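Local structure of putative thioesterase yhdA (Lactococcus lactis subsp. lactis, 3GEK) at residues A[45-49]-A[50-54]. The protein probably acts as a hotdog-fold thioesterase of the PaaI family, perhaps hydrolysing 1,4-dihydroxy-2-naphthoyl-CoA. The protein carries 7 engineered substitutions. Numbering follows the deposited sequence.
Sequences GFLNG and GASLA
Leu47 and Asn48 both set CG trans to their own backbone N (chi1 168° and -173°), which brings the leucine methyls to Ala51 and Ser52 and turns the asparagine OD1 toward the first turn of the helix, where it accepts a bond from Gly50 N at 3.0 Å. The donor approaches from above the amide plane, 58° out of it, yet the N-H still points fairly well at the oxygen. Amides of a first turn generally have no preceding helical carbonyl to bond; here Asn48, as the N-cap, supplies an acceptor from its side chain. Its main-chain O faces the same turn but grips less firmly, taking only weak bonds from Ala51 N (3.2 Å) and Ser52 N (3.5 Å). One residue on, regular helical bonding is established: Leu53 N reaches Gly49 O at 2.8 Å.

Leu47 spreads its two methyls over the opening turn, CD1 lying 4.0 Å from Ala51 CB and CD2 3.3 Å from Ser52 OG. Leu47 also touches Leu36, His40 and Lys87 of neighbouring loops, while Asn48 packs on Ile58 of the second subunit. Were Asn48 shortened to an alanine, Gly50 N would probably lose its capping acceptor and a gap open against that subunit. The whole is an asparagine N-cap, with OD1 accepting from the second residue after it, here starting the long helix 49-68 around which the antiparallel sheet of a hotdog fold wraps.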
# COMPACT_ATOMS: atom_id res chain seq x y z
N GLY A 45 -12.33 2.20 -22.83
CA GLY A 45 -11.35 1.89 -23.88
C GLY A 45 -9.89 1.96 -23.46
O GLY A 45 -9.00 1.82 -24.30
N PHE A 46 -9.65 2.19 -22.18
CA PHE A 46 -8.30 2.23 -21.63
C PHE A 46 -7.88 0.86 -21.11
O PHE A 46 -8.71 -0.04 -20.98
CB PHE A 46 -8.18 3.28 -20.51
CG PHE A 46 -8.38 4.69 -20.98
CD1 PHE A 46 -7.39 5.36 -21.70
CD2 PHE A 46 -9.57 5.36 -20.70
CE1 PHE A 46 -7.58 6.67 -22.14
CE2 PHE A 46 -9.77 6.67 -21.14
CZ PHE A 46 -8.77 7.33 -21.86
N LEU A 47 -6.59 0.70 -20.83
CA LEU A 47 -6.09 -0.51 -20.18
C LEU A 47 -6.67 -0.62 -18.78
O LEU A 47 -6.54 0.30 -17.96
CB LEU A 47 -4.55 -0.54 -20.15
CG LEU A 47 -3.86 -1.60 -19.27
CD1 LEU A 47 -4.19 -3.03 -19.72
CD2 LEU A 47 -2.34 -1.40 -19.23
N ASN A 48 -7.34 -1.74 -18.52
CA ASN A 48 -7.91 -2.05 -17.22
C ASN A 48 -6.80 -2.23 -16.19
O ASN A 48 -5.79 -2.89 -16.46
CB ASN A 48 -8.76 -3.31 -17.35
CG ASN A 48 -9.55 -3.65 -16.10
OD1 ASN A 48 -9.34 -3.08 -15.03
ND2 ASN A 48 -10.48 -4.59 -16.25
N GLY A 49 -6.99 -1.64 -15.01
CA GLY A 49 -6.01 -1.68 -13.93
C GLY A 49 -5.85 -3.08 -13.37
O GLY A 49 -4.76 -3.45 -12.93
N GLY A 50 -6.93 -3.84 -13.39
CA GLY A 50 -6.92 -5.24 -12.97
C GLY A 50 -5.95 -6.09 -13.77
O GLY A 50 -5.31 -6.99 -13.22
N ALA A 51 -5.84 -5.81 -15.07
CA ALA A 51 -4.90 -6.49 -15.95
C ALA A 51 -3.45 -6.16 -15.58
O ALA A 51 -2.61 -7.06 -15.52
CB ALA A 51 -5.17 -6.14 -17.41
N SER A 52 -3.16 -4.88 -15.33
CA SER A 52 -1.84 -4.44 -14.87
C SER A 52 -1.48 -5.02 -13.50
O SER A 52 -0.35 -5.46 -13.30
CB SER A 52 -1.77 -2.91 -14.82
OG SER A 52 -1.98 -2.34 -16.11
N LEU A 53 -2.43 -5.01 -12.57
CA LEU A 53 -2.24 -5.63 -11.26
C LEU A 53 -1.88 -7.09 -11.40
O LEU A 53 -0.92 -7.56 -10.79
CB LEU A 53 -3.52 -5.52 -10.43
CG LEU A 53 -3.76 -4.34 -9.49
CD1 LEU A 53 -3.09 -3.06 -9.96
CD2 LEU A 53 -5.28 -4.15 -9.35
N ALA A 54 -2.66 -7.81 -12.21
CA ALA A 54 -2.43 -9.22 -12.46
C ALA A 54 -1.08 -9.46 -13.13
O ALA A 54 -0.37 -10.40 -12.77
CB ALA A 54 -3.56 -9.80 -13.29